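Local atomic coordinates of sugar-binding transport ATP-binding protein (PDB entry 1V43), a protein that binds ATP and, as the ATPase subunit of an ABC-type sugar transporter, probably hydrolyses it to power sugar uptake. Residues V6-V12 with E159-L163; L14-R20 with E62-I68; L43-G49 with M215-Q219; A244-L250 with E333-K338. The contacts are given in a common frame with arbitrary orientation. Residue numbers count along the deposited sequence, not the author numbering.

Overall arrangement
Contacts 1, 2 and 3 belong to the nucleotide-binding domain, and contact 4 to the C-terminal domain of OB-type families. Contact 3 holds Gly-47, Cys-48 and Gly-49 of the ATP site, empty in this chain. Contact 2 has its centre about 16 Å from that of contact 3 and comes within about 6 Å at the nearest atoms; its Lys-19 lies beside the ATP-binding residues Phe-21 and Thr-52. Contacts 1 and 2 adjoin in sequence, with centres about 21 Å apart. Contacts 1 and 3 reach the same mixed sheet, their nearest atoms about 13 Å apart. Contact 4 lies about 23 Å from contact 3 and 42 Å from contact 1, centre to centre.

Contact 1 (V6-V12 with E159-L163)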
loop_
_atom_site.group_PDB
_atom_site.type_symbol
_atom_site.label_atom_id
_atom_site.label_comp_id
_atom_site.label_asym_id
_atom_site.label_seq_id
_atom_site.Cartn_x
_atom_site.Cartn_y
_atom_site.Cartn_z
ATOM N N VAL A 6 -20.075 6.464 -32.355
ATOM C CA VAL A 6 -19.291 7.358 -31.459
ATOM C C VAL A 6 -19.950 7.523 -30.082
ATOM O O VAL A 6 -21.172 7.423 -29.944
ATOM C CB VAL A 6 -19.076 8.735 -32.128
ATOM C CG1 VAL A 6 -18.409 9.707 -31.158
ATOM C CG2 VAL A 6 -18.203 8.558 -33.363
ATOM N N ILE A 7 -19.115 7.765 -29.074
ATOM C CA ILE A 7 -19.538 7.924 -27.684
ATOM C C ILE A 7 -20.152 9.288 -27.357
ATOM O O ILE A 7 -19.683 10.321 -27.830
ATOM C CB ILE A 7 -18.334 7.701 -26.740
ATOM C CG1 ILE A 7 -17.671 6.359 -27.050
ATOM C CG2 ILE A 7 -18.784 7.762 -25.285
ATOM C CD1 ILE A 7 -18.551 5.178 -26.769
ATOM N N LYS A 8 -21.193 9.282 -26.530
ATOM C CA LYS A 8 -21.865 10.519 -26.125
ATOM C C LYS A 8 -21.484 10.867 -24.692
ATOM O O LYS A 8 -21.058 9.992 -23.934
ATOM C CB LYS A 8 -23.383 10.345 -26.166
ATOM C CG LYS A 8 -23.910 9.554 -27.340
ATOM C CD LYS A 8 -25.387 9.253 -27.144
ATOM C CE LYS A 8 -25.925 8.354 -28.242
ATOM N NZ LYS A 8 -27.327 7.952 -27.949
ATOM N N MET A 9 -21.625 12.139 -24.327
ATOM C CA MET A 9 -21.353 12.572 -22.956
ATOM C C MET A 9 -22.734 12.701 -22.303
ATOM O O MET A 9 -23.483 13.636 -22.580
ATOM C CB MET A 9 -20.600 13.913 -22.927
ATOM C CG MET A 9 -19.195 13.841 -23.546
ATOM S SD MET A 9 -18.159 15.337 -23.359
ATOM C CE MET A 9 -18.664 16.289 -24.814
ATOM N N VAL A 10 -23.069 11.734 -21.453
ATOM C CA VAL A 10 -24.369 11.699 -20.794
ATOM C C VAL A 10 -24.371 11.999 -19.288
ATOM O O VAL A 10 -23.771 11.278 -18.475
ATOM C CB VAL A 10 -25.038 10.322 -21.038
ATOM C CG1 VAL A 10 -26.368 10.242 -20.327
ATOM C CG2 VAL A 10 -25.214 10.099 -22.529
ATOM N N GLU A 11 -25.059 13.070 -18.916
ATOM C CA GLU A 11 -25.158 13.436 -17.516
ATOM C C GLU A 11 -26.077 12.441 -16.817
ATOM O O GLU A 11 -27.111 12.067 -17.365
ATOM C CB GLU A 11 -25.733 14.845 -17.363
ATOM C CG GLU A 11 -26.035 15.192 -15.931
ATOM C CD GLU A 11 -26.453 16.635 -15.772
ATOM O OE1 GLU A 11 -25.616 17.511 -16.071
ATOM O OE2 GLU A 11 -27.611 16.886 -15.358
ATOM N N VAL A 12 -25.692 12.012 -15.615
ATOM C CA VAL A 12 -26.481 11.067 -14.837
ATOM C C VAL A 12 -26.939 11.679 -13.513
ATOM O O VAL A 12 -26.124 12.192 -12.733
ATOM C CB VAL A 12 -25.673 9.780 -14.530
ATOM C CG1 VAL A 12 -26.489 8.852 -13.639
ATOM C CG2 VAL A 12 -25.337 9.070 -15.819
ATOM N N GLU A 159 -20.083 0.984 -27.161
ATOM C CA GLU A 159 -20.252 2.433 -27.121
ATOM C C GLU A 159 -21.371 2.800 -26.131
ATOM O O GLU A 159 -22.369 3.427 -26.487
ATOM C CB GLU A 159 -20.590 2.955 -28.517
ATOM C CG GLU A 159 -19.641 2.471 -29.603
ATOM C CD GLU A 159 -19.820 3.227 -30.907
ATOM O OE1 GLU A 159 -19.247 4.330 -31.042
ATOM O OE2 GLU A 159 -20.545 2.723 -31.790
ATOM N N PRO A 160 -21.192 2.435 -24.861
ATOM C CA PRO A 160 -22.188 2.718 -23.830
ATOM C C PRO A 160 -22.307 4.206 -23.566
ATOM O O PRO A 160 -21.356 4.954 -23.799
ATOM C CB PRO A 160 -21.627 1.983 -22.628
ATOM C CG PRO A 160 -20.160 2.297 -22.755
ATOM C CD PRO A 160 -19.898 2.077 -24.248
ATOM N N ASP A 161 -23.477 4.636 -23.098
ATOM C CA ASP A 161 -23.676 6.039 -22.755
ATOM C C ASP A 161 -23.126 6.232 -21.353
ATOM O O ASP A 161 -22.802 7.334 -20.952
ATOM C CB ASP A 161 -25.160 6.419 -22.769
ATOM C CG ASP A 161 -25.726 6.495 -24.173
ATOM O OD1 ASP A 161 -24.977 6.900 -25.087
ATOM O OD2 ASP A 161 -26.915 6.163 -24.365
ATOM N N VAL A 162 -23.025 5.138 -20.608
ATOM C CA VAL A 162 -22.511 5.176 -19.251
ATOM C C VAL A 162 -21.681 3.918 -19.008
ATOM O O VAL A 162 -22.136 2.792 -19.253
ATOM C CB VAL A 162 -23.660 5.245 -18.214
ATOM C CG1 VAL A 162 -23.082 5.316 -16.817
ATOM C CG2 VAL A 162 -24.540 6.481 -18.473
ATOM N N LEU A 163 -20.457 4.125 -18.543
ATOM C CA LEU A 163 -19.529 3.037 -18.275
ATOM C C LEU A 163 -19.520 2.820 -16.768
ATOM O O LEU A 163 -19.351 3.766 -16.001
ATOM C CB LEU A 163 -18.142 3.423 -18.786
ATOM C CG LEU A 163 -17.034 2.382 -18.686
ATOM C CD1 LEU A 163 -17.463 1.125 -19.434
ATOM C CD2 LEU A 163 -15.746 2.946 -19.290
HETATM O O HOH W 1 -21.342 9.256 -21.524
HETATM O O HOH W 2 -22.684 6.915 -26.221
#
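Segments 6-12 and 159-163 run alongside each other in the same sense, their end-to-end directions 10° apart, with CA atoms 5.6 Å apart for Ile-7 and Glu-159 and 5.9 Å for Lys-8 and Asp-161. No backbone-to-backbone hydrogen bond joins them; two waters bridge them instead. Water 1 donates to the O atoms of Lys-8 and Asp-161 (2.5 Å each) and accepts from Val-10 N at 3.0 Å. Water 2 accepts from Lys-8 N (2.8 Å) and donates to Asp-161 OD1 (2.6 Å). Glu-159, with positive phi, breaks the preceding helical conformation, and its OE1 accepts from N of the poorly ordered Val-6 at 2.6 Å, while OE2 forms a salt bridge with Arg-121. Lys-8 NZ stands 3.8 Å from Asp-161 OD1, a long salt bridge. Ile-7 CD1 lies 3.2 Å from Glu-159 CA and 4.2 Å from Pro-160 CD, Val-10 CG2 touches Asp-161 CB at 3.7 Å, and Val-12 CG2 meets Val-162 CG2 at 3.8 Å. Val-12 and Val-162 also pack on Phe-70 of strand 65-70, and Val-162 on Ile-85, so the contact joins the entry to the antiparallel sheet with strand 162-166 of the mixed P-loop NTPase sheet.

Contact 2 (L14-R20 with E62-I68); sequences LENLTKR and EPTEGRI
This is an antiparallel pairing with a classic beta bulge, in the antiparallel beta-sheet of the ABC ATPase domain. Strands 17-20 and 65-68 approach to 4.7 Å, N-to-C directions 129° apart. Leu-14/Ile-68 is non-hydrogen-bonded; Glu-15/Arg-67 (Glu-15 N to Arg-67 O 2.7 Å, Arg-67 N to Glu-15 O 3.0 Å) and Thr-18/Glu-65 (Thr-18 N to Glu-65 O 3.0 Å) are hydrogen-bonded. Asn-16 (phi/psi 38°/47°) and Leu-17 form a G1 bulge against Leu-30 of neighbouring strand 24-34; Thr-64 and Glu-65 form the classic bulge facing Thr-18, whose O accepts from Thr-64 N at 2.8 Å and weakly from Glu-65 N at 3.4 Å. Gly-66 (101°/178°) has no room for a CB. Leu-14 (mt) CD2 lies 3.9 Å from Ile-68 (mt) CG2; off-rotamer Leu-17 (chi1 -112°) brings CD2 3.3 Å from Pro-63 CB. Thr-64 OG1 accepts from Arg-20 N at 3.2 Å; Thr-64 CG2 lies 3.6 Å from Arg-20 CZ, over one guanidinium face. Lys-19 (tptt), cation-pi partner of ATP-binding Phe-21, donates from NZ to Glu-62 O at 2.7 Å.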
loop_
_atom_site.group_PDB
_atom_site.type_symbol
_atom_site.label_atom_id
_atom_site.label_comp_id
_atom_site.label_asym_id
_atom_site.label_seq_id
_atom_site.Cartn_x
_atom_site.Cartn_y
_atom_site.Cartn_z
ATOM N N LEU A 14 -29.046 11.060 -9.897
ATOM C CA LEU A 14 -29.634 10.098 -8.980
ATOM C C LEU A 14 -30.463 10.994 -8.045
ATOM O O LEU A 14 -29.914 11.878 -7.394
ATOM C CB LEU A 14 -28.538 9.343 -8.215
ATOM C CG LEU A 14 -27.430 8.632 -9.022
ATOM C CD1 LEU A 14 -26.508 7.895 -8.036
ATOM C CD2 LEU A 14 -28.022 7.640 -10.016
ATOM N N GLU A 15 -31.778 10.787 -7.995
ATOM C CA GLU A 15 -32.637 11.639 -7.155
ATOM C C GLU A 15 -33.251 10.922 -5.996
ATOM O O GLU A 15 -33.991 9.958 -6.188
ATOM C CB GLU A 15 -33.808 12.227 -7.933
ATOM C CG GLU A 15 -33.493 13.022 -9.158
ATOM C CD GLU A 15 -34.657 13.933 -9.532
ATOM O OE1 GLU A 15 -35.835 13.515 -9.403
ATOM O OE2 GLU A 15 -34.385 15.067 -9.957
ATOM N N ASN A 16 -32.970 11.417 -4.795
ATOM C CA ASN A 16 -33.509 10.834 -3.572
ATOM C C ASN A 16 -33.541 9.326 -3.678
ATOM O O ASN A 16 -34.553 8.695 -3.374
ATOM C CB ASN A 16 -34.922 11.368 -3.314
ATOM C CG ASN A 16 -35.452 10.973 -1.942
ATOM O OD1 ASN A 16 -35.788 9.805 -1.690
ATOM N ND2 ASN A 16 -35.512 11.944 -1.041
ATOM N N LEU A 17 -32.430 8.752 -4.127
ATOM C CA LEU A 17 -32.309 7.308 -4.290
ATOM C C LEU A 17 -32.126 6.623 -2.948
ATOM O O LEU A 17 -31.203 6.941 -2.191
ATOM C CB LEU A 17 -31.096 6.952 -5.160
ATOM C CG LEU A 17 -31.207 6.351 -6.560
ATOM C CD1 LEU A 17 -29.926 5.555 -6.838
ATOM C CD2 LEU A 17 -32.419 5.453 -6.682
ATOM N N THR A 18 -32.996 5.664 -2.671
ATOM C CA THR A 18 -32.919 4.901 -1.441
ATOM C C THR A 18 -33.099 3.430 -1.785
ATOM O O THR A 18 -33.824 3.079 -2.719
ATOM C CB THR A 18 -34.035 5.299 -0.444
ATOM O OG1 THR A 18 -33.800 6.624 0.054
ATOM C CG2 THR A 18 -34.083 4.318 0.708
ATOM N N LYS A 19 -32.437 2.574 -1.023
ATOM C CA LYS A 19 -32.551 1.142 -1.220
ATOM C C LYS A 19 -32.496 0.442 0.131
ATOM O O LYS A 19 -31.460 0.443 0.780
ATOM C CB LYS A 19 -31.408 0.628 -2.104
ATOM C CG LYS A 19 -31.419 -0.874 -2.315
ATOM C CD LYS A 19 -32.699 -1.323 -2.992
ATOM C CE LYS A 19 -32.647 -2.796 -3.319
ATOM N NZ LYS A 19 -33.698 -3.153 -4.301
ATOM N N ARG A 20 -33.604 -0.146 0.568
ATOM C CA ARG A 20 -33.579 -0.864 1.841
ATOM C C ARG A 20 -33.917 -2.338 1.680
ATOM O O ARG A 20 -34.980 -2.686 1.181
ATOM C CB ARG A 20 -34.532 -0.233 2.867
ATOM C CG ARG A 20 -35.919 0.070 2.356
ATOM C CD ARG A 20 -36.833 0.485 3.498
ATOM N NE ARG A 20 -37.956 1.288 3.022
ATOM C CZ ARG A 20 -37.879 2.588 2.751
ATOM N NH1 ARG A 20 -36.732 3.237 2.916
ATOM N NH2 ARG A 20 -38.945 3.243 2.306
ATOM N N GLU A 62 -33.478 -2.475 -8.402
ATOM C CA GLU A 62 -34.405 -1.352 -8.476
ATOM C C GLU A 62 -34.344 -0.599 -7.150
ATOM O O GLU A 62 -34.064 -1.190 -6.104
ATOM C CB GLU A 62 -35.845 -1.847 -8.719
ATOM C CG GLU A 62 -36.072 -2.490 -10.095
ATOM C CD GLU A 62 -36.155 -1.469 -11.219
ATOM O OE1 GLU A 62 -35.448 -0.443 -11.155
ATOM O OE2 GLU A 62 -36.920 -1.695 -12.173
ATOM N N PRO A 63 -34.590 0.717 -7.177
ATOM C CA PRO A 63 -34.564 1.527 -5.958
ATOM C C PRO A 63 -35.870 1.289 -5.193
ATOM O O PRO A 63 -36.858 0.817 -5.763
ATOM C CB PRO A 63 -34.515 2.962 -6.478
ATOM C CG PRO A 63 -34.196 2.833 -7.919
ATOM C CD PRO A 63 -34.838 1.567 -8.346
ATOM N N THR A 64 -35.859 1.633 -3.910
ATOM C CA THR A 64 -37.022 1.497 -3.049
ATOM C C THR A 64 -37.752 2.826 -3.147
ATOM O O THR A 64 -38.956 2.926 -2.933
ATOM C CB THR A 64 -36.588 1.233 -1.597
ATOM O OG1 THR A 64 -35.992 -0.072 -1.504
ATOM C CG2 THR A 64 -37.776 1.322 -0.658
ATOM N N GLU A 65 -36.995 3.848 -3.503
ATOM C CA GLU A 65 -37.522 5.180 -3.651
ATOM C C GLU A 65 -36.528 5.950 -4.509
ATOM O O GLU A 65 -35.349 5.601 -4.571
ATOM C CB GLU A 65 -37.655 5.838 -2.277
ATOM C CG GLU A 65 -38.523 7.090 -2.248
ATOM C CD GLU A 65 -38.700 7.643 -0.841
ATOM O OE1 GLU A 65 -38.874 6.832 0.102
ATOM O OE2 GLU A 65 -38.676 8.885 -0.682
ATOM N N GLY A 66 -37.003 6.988 -5.181
ATOM C CA GLY A 66 -36.111 7.785 -5.995
ATOM C C GLY A 66 -36.163 7.512 -7.483
ATOM O O GLY A 66 -36.859 6.612 -7.962
ATOM N N ARG A 67 -35.369 8.285 -8.210
ATOM C CA ARG A 67 -35.338 8.213 -9.656
ATOM C C ARG A 67 -33.902 8.300 -10.177
ATOM O O ARG A 67 -33.040 8.911 -9.538
ATOM C CB ARG A 67 -36.142 9.396 -10.167
ATOM C CG ARG A 67 -36.842 9.227 -11.466
ATOM C CD ARG A 67 -37.651 10.487 -11.729
ATOM N NE ARG A 67 -38.751 10.623 -10.784
ATOM C CZ ARG A 67 -39.880 9.928 -10.868
ATOM N NH1 ARG A 67 -40.039 9.060 -11.853
ATOM N NH2 ARG A 67 -40.849 10.099 -9.977
ATOM N N ILE A 68 -33.657 7.694 -11.334
ATOM C CA ILE A 68 -32.341 7.723 -11.977
ATOM C C ILE A 68 -32.527 8.224 -13.408
ATOM O O ILE A 68 -33.265 7.618 -14.190
ATOM C CB ILE A 68 -31.704 6.310 -12.047
ATOM C CG1 ILE A 68 -31.489 5.751 -10.641
ATOM C CG2 ILE A 68 -30.394 6.373 -12.803
ATOM C CD1 ILE A 68 -31.109 4.260 -10.631
HETATM O O HOH W 3 -37.984 11.871 -8.096
#

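Contact 3 (L43-G49 with M215-Q219)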
loop_
_atom_site.group_PDB
_atom_site.type_symbol
_atom_site.label_atom_id
_atom_site.label_comp_id
_atom_site.label_asym_id
_atom_site.label_seq_id
_atom_site.Cartn_x
_atom_site.Cartn_y
_atom_site.Cartn_z
ATOM N N LEU A 43 -16.209 6.045 -3.551
ATOM C CA LEU A 43 -15.228 5.536 -2.605
ATOM C C LEU A 43 -15.802 5.321 -1.218
ATOM O O LEU A 43 -16.464 6.201 -0.668
ATOM C CB LEU A 43 -14.055 6.524 -2.515
ATOM C CG LEU A 43 -12.937 6.219 -1.517
ATOM C CD1 LEU A 43 -12.179 4.989 -1.970
ATOM C CD2 LEU A 43 -11.988 7.415 -1.406
ATOM N N GLY A 44 -15.518 4.158 -0.640
ATOM C CA GLY A 44 -16.021 3.865 0.690
ATOM C C GLY A 44 -15.755 2.433 1.105
ATOM O O GLY A 44 -15.457 1.590 0.258
ATOM N N PRO A 45 -15.871 2.117 2.405
ATOM C CA PRO A 45 -15.626 0.754 2.883
ATOM C C PRO A 45 -16.695 -0.231 2.431
ATOM O O PRO A 45 -17.730 0.165 1.872
ATOM C CB PRO A 45 -15.595 0.924 4.402
ATOM C CG PRO A 45 -16.602 2.012 4.626
ATOM C CD PRO A 45 -16.276 3.001 3.513
ATOM N N SER A 46 -16.445 -1.510 2.677
ATOM C CA SER A 46 -17.391 -2.560 2.313
ATOM C C SER A 46 -18.736 -2.300 2.967
ATOM O O SER A 46 -18.806 -1.955 4.144
ATOM C CB SER A 46 -16.871 -3.927 2.769
ATOM O OG SER A 46 -15.598 -4.181 2.207
ATOM N N GLY A 47 -19.803 -2.460 2.202
ATOM C CA GLY A 47 -21.132 -2.242 2.748
ATOM C C GLY A 47 -21.529 -0.799 2.962
ATOM O O GLY A 47 -22.487 -0.532 3.691
ATOM N N CYS A 48 -20.820 0.141 2.338
ATOM C CA CYS A 48 -21.168 1.546 2.510
ATOM C C CYS A 48 -22.279 1.952 1.550
ATOM O O CYS A 48 -22.790 3.066 1.633
ATOM C CB CYS A 48 -19.955 2.455 2.276
ATOM S SG CYS A 48 -19.430 2.565 0.549
ATOM N N GLY A 49 -22.623 1.061 0.624
ATOM C CA GLY A 49 -23.677 1.354 -0.334
ATOM C C GLY A 49 -23.241 1.658 -1.761
ATOM O O GLY A 49 -24.085 1.747 -2.669
ATOM N N MET A 215 -18.556 7.592 0.599
ATOM C CA MET A 215 -19.770 7.061 1.197
ATOM C C MET A 215 -19.474 6.243 2.443
ATOM O O MET A 215 -18.426 5.622 2.552
ATOM C CB MET A 215 -20.520 6.186 0.185
ATOM C CG MET A 215 -21.125 6.945 -0.984
ATOM S SD MET A 215 -21.990 5.829 -2.115
ATOM C CE MET A 215 -23.519 5.499 -1.141
ATOM N N ASN A 216 -20.419 6.253 3.377
ATOM C CA ASN A 216 -20.318 5.513 4.631
ATOM C C ASN A 216 -21.747 5.278 5.131
ATOM O O ASN A 216 -22.546 6.215 5.192
ATOM C CB ASN A 216 -19.526 6.314 5.675
ATOM C CG ASN A 216 -19.365 5.562 6.993
ATOM O OD1 ASN A 216 -18.785 4.479 7.035
ATOM N ND2 ASN A 216 -19.883 6.137 8.071
ATOM N N ARG A 217 -22.063 4.030 5.462
ATOM C CA ARG A 217 -23.391 3.656 5.953
ATOM C C ARG A 217 -24.538 4.194 5.094
ATOM O O ARG A 217 -25.473 4.807 5.601
ATOM C CB ARG A 217 -23.568 4.111 7.408
ATOM C CG ARG A 217 -22.607 3.412 8.361
ATOM C CD ARG A 217 -22.940 3.628 9.832
ATOM N NE ARG A 217 -22.380 4.862 10.374
ATOM C CZ ARG A 217 -22.148 5.064 11.670
ATOM N NH1 ARG A 217 -22.428 4.110 12.548
ATOM N NH2 ARG A 217 -21.633 6.213 12.086
ATOM N N GLY A 218 -24.440 3.966 3.790
ATOM C CA GLY A 218 -25.467 4.401 2.861
ATOM C C GLY A 218 -25.623 5.882 2.575
ATOM O O GLY A 218 -26.508 6.265 1.804
ATOM N N GLN A 219 -24.795 6.729 3.171
ATOM C CA GLN A 219 -24.911 8.163 2.922
ATOM C C GLN A 219 -23.742 8.768 2.175
ATOM O O GLN A 219 -22.601 8.324 2.305
ATOM C CB GLN A 219 -25.059 8.937 4.227
ATOM C CG GLN A 219 -26.313 8.639 5.033
ATOM C CD GLN A 219 -26.816 9.873 5.758
ATOM O OE1 GLN A 219 -27.374 10.780 5.140
ATOM N NE2 GLN A 219 -26.602 9.925 7.070
#
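Two backbone hydrogen bonds hold these segments together. Met-215 N donates to Leu-43 O at 2.8 Å (157° at the hydrogen), continuing the parallel pairing of strands 39-43 and 211-216; Gly-218 N donates to Cys-48 O at 2.9 Å, with a more bent angle of 138°. Other backbone bonds join Leu-43 with Ala-213 and Gly-218 with Asn-28. Met-215 O receives a CA-H...O contact from Gly-44 CA at 3.5 Å; an ideal CB on Gly-44 would lie only 2.5 Å from that oxygen. Segment 215-219 satisfies itself further through a type I' turn: Asn-216 N to Gln-219 O is 3.2 Å and Gln-219 N to Asn-216 O is 3.1 Å. In the facing loop a type II turn brings Cys-48 N to Pro-45 O at 3.1 Å, a weak bond. Gly-44 O accepts from Lys-50 NZ, which bonds weakly to Pro-45 O as well, while Gly-49 O accepts from Thr-53 OG1. Met-215 supplies most of the packing, its CB 3.8 Å from Cys-48 SG and its CE 3.9 Å from Gly-49 C. Gly-49 N-caps helix 50-58. Gly-47 to Thr-52 bind ATP in this protein, though no nucleotide is bound to this chain: this is the P-loop, or Walker A motif.

Contact 4 (A244-L250 with E333-K338); sequences APEMNIL and ELVKVK
Pro-245, which follows a cis peptide bond, lays its ring against two lysine stems: its CB lies 3.8 Å from Lys-336 CD and its CD 4.3 Å from Lys-338 CD. Both lysines are stretched out, Lys-336 as mttt and Lys-338 as tttt, so that their methylenes rather than their charges meet the proline. The backbone beyond is extended: strand 248-250 passes strand 333-338 with axes 7.5 Å apart at closest approach and a signed crossing angle of -156°, near antiparallel. The nearest CA pairs are Asn-248/Val-335 at 5.9 Å and Leu-250/Glu-333 at 7.8 Å. That spacing, with no clear backbone hydrogen bond across it, fits side-chain packing between strands of two different five-stranded antiparallel sheets in the C-terminal domain, whose sequence families, MalK OB and TOBE, are of the OB type. CA-to-CB bonds of Asn-248 and Leu-250 point at the opposing strand, while those of Met-247 and Ile-249 point away; across the gap Glu-333, Val-335, Lys-336 and Lys-338 point back, Leu-334 and Val-337 away. Leu-250 (mt) sets CD1 3.8 Å from CG1 of Val-335 (chi1 m). Water 4 accepts from Glu-246 N at 3.1 Å and from Lys-336 NZ at 3.0 Å. Lys-336 also packs on Val-178 of the second subunit, and Lys-338 NZ forms a salt bridge with Asp-323 of that subunit and a hydrogen bond with its Thr-322.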
loop_
_atom_site.group_PDB
_atom_site.type_symbol
_atom_site.label_atom_id
_atom_site.label_comp_id
_atom_site.label_asym_id
_atom_site.label_seq_id
_atom_site.Cartn_x
_atom_site.Cartn_y
_atom_site.Cartn_z
ATOM N N ALA A 244 -2.752 7.869 3.538
ATOM C CA ALA A 244 -2.189 6.920 4.497
ATOM C C ALA A 244 -0.665 7.057 4.538
ATOM O O ALA A 244 -0.027 7.184 3.487
ATOM C CB ALA A 244 -2.591 5.472 4.097
ATOM N N PRO A 245 -0.063 7.092 5.747
ATOM C CA PRO A 245 -0.684 7.019 7.078
ATOM C C PRO A 245 -1.782 8.074 7.220
ATOM O O PRO A 245 -1.687 9.161 6.659
ATOM C CB PRO A 245 0.466 7.335 8.028
ATOM C CG PRO A 245 1.684 7.014 7.261
ATOM C CD PRO A 245 1.380 7.380 5.858
ATOM N N GLU A 246 -2.793 7.745 8.010
ATOM C CA GLU A 246 -3.933 8.606 8.268
ATOM C C GLU A 246 -3.659 9.928 8.978
ATOM O O GLU A 246 -2.661 10.088 9.661
ATOM C CB GLU A 246 -4.947 7.818 9.092
ATOM C CG GLU A 246 -5.640 6.722 8.325
ATOM C CD GLU A 246 -6.585 5.908 9.202
ATOM O OE1 GLU A 246 -7.040 6.436 10.248
ATOM O OE2 GLU A 246 -6.877 4.746 8.831
ATOM N N MET A 247 -4.580 10.871 8.832
ATOM C CA MET A 247 -4.464 12.165 9.499
ATOM C C MET A 247 -4.514 11.951 11.005
ATOM O O MET A 247 -5.332 11.170 11.487
ATOM C CB MET A 247 -5.628 13.069 9.108
ATOM C CG MET A 247 -5.749 14.338 9.966
ATOM S SD MET A 247 -7.190 15.377 9.524
ATOM C CE MET A 247 -6.770 15.831 7.824
ATOM N N ASN A 248 -3.648 12.631 11.748
ATOM C CA ASN A 248 -3.645 12.512 13.203
ATOM C C ASN A 248 -4.871 13.237 13.762
ATOM O O ASN A 248 -5.104 14.402 13.447
ATOM C CB ASN A 248 -2.379 13.143 13.788
ATOM C CG ASN A 248 -1.120 12.458 13.318
ATOM O OD1 ASN A 248 -0.352 13.006 12.521
ATOM N ND2 ASN A 248 -0.906 11.244 13.794
ATOM N N ILE A 249 -5.661 12.543 14.575
ATOM C CA ILE A 249 -6.850 13.143 15.182
ATOM C C ILE A 249 -6.656 13.212 16.701
ATOM O O ILE A 249 -6.613 12.190 17.382
ATOM C CB ILE A 249 -8.126 12.320 14.863
ATOM C CG1 ILE A 249 -8.354 12.256 13.347
ATOM C CG2 ILE A 249 -9.333 12.960 15.515
ATOM C CD1 ILE A 249 -8.601 13.607 12.713
ATOM N N LEU A 250 -6.529 14.426 17.223
ATOM C CA LEU A 250 -6.321 14.611 18.653
ATOM C C LEU A 250 -7.414 15.428 19.325
ATOM O O LEU A 250 -7.790 16.496 18.855
ATOM C CB LEU A 250 -4.971 15.290 18.906
ATOM C CG LEU A 250 -3.731 14.566 18.392
ATOM C CD1 LEU A 250 -2.483 15.278 18.894
ATOM C CD2 LEU A 250 -3.750 13.127 18.858
ATOM N N GLU A 333 -0.071 11.849 24.093
ATOM C CA GLU A 333 -0.542 11.367 22.801
ATOM C C GLU A 333 0.530 10.775 21.896
ATOM O O GLU A 333 1.726 10.952 22.122
ATOM C CB GLU A 333 -1.253 12.502 22.071
ATOM C CG GLU A 333 -2.601 12.108 21.521
ATOM C CD GLU A 333 -3.562 11.662 22.600
ATOM O OE1 GLU A 333 -3.783 12.433 23.558
ATOM O OE2 GLU A 333 -4.100 10.540 22.488
ATOM N N LEU A 334 0.081 10.068 20.863
ATOM C CA LEU A 334 0.985 9.442 19.899
ATOM C C LEU A 334 0.553 9.810 18.477
ATOM O O LEU A 334 -0.565 9.502 18.060
ATOM C CB LEU A 334 0.951 7.925 20.079
ATOM C CG LEU A 334 2.031 7.092 19.391
ATOM C CD1 LEU A 334 3.411 7.552 19.833
ATOM C CD2 LEU A 334 1.822 5.627 19.750
ATOM N N VAL A 335 1.432 10.476 17.735
ATOM C CA VAL A 335 1.111 10.873 16.367
ATOM C C VAL A 335 2.179 10.374 15.407
ATOM O O VAL A 335 3.285 10.027 15.824
ATOM C CB VAL A 335 1.010 12.413 16.217
ATOM C CG1 VAL A 335 -0.009 12.976 17.199
ATOM C CG2 VAL A 335 2.374 13.048 16.430
ATOM N N LYS A 336 1.846 10.340 14.121
ATOM C CA LYS A 336 2.801 9.894 13.106
ATOM C C LYS A 336 3.273 11.067 12.288
ATOM O O LYS A 336 2.484 11.932 11.930
ATOM C CB LYS A 336 2.164 8.880 12.156
ATOM C CG LYS A 336 1.759 7.576 12.800
ATOM C CD LYS A 336 1.080 6.699 11.775
ATOM C CE LYS A 336 0.599 5.399 12.367
ATOM N NZ LYS A 336 -0.004 4.550 11.305
ATOM N N VAL A 337 4.567 11.080 11.989
ATOM C CA VAL A 337 5.174 12.124 11.182
ATOM C C VAL A 337 5.830 11.441 9.979
ATOM O O VAL A 337 6.635 10.515 10.131
ATOM C CB VAL A 337 6.237 12.902 11.978
ATOM C CG1 VAL A 337 6.974 13.867 11.058
ATOM C CG2 VAL A 337 5.568 13.671 13.120
ATOM N N LYS A 338 5.484 11.893 8.781
ATOM C CA LYS A 338 6.040 11.286 7.585
ATOM C C LYS A 338 7.151 12.118 6.965
ATOM O O LYS A 338 6.925 13.247 6.547
ATOM C CB LYS A 338 4.932 11.051 6.560
ATOM C CG LYS A 338 5.417 10.431 5.268
ATOM C CD LYS A 338 4.255 10.215 4.318
ATOM C CE LYS A 338 4.730 9.675 2.981
ATOM N NZ LYS A 338 3.595 9.355 2.083
HETATM O O HOH W 4 -2.496 5.180 9.717
#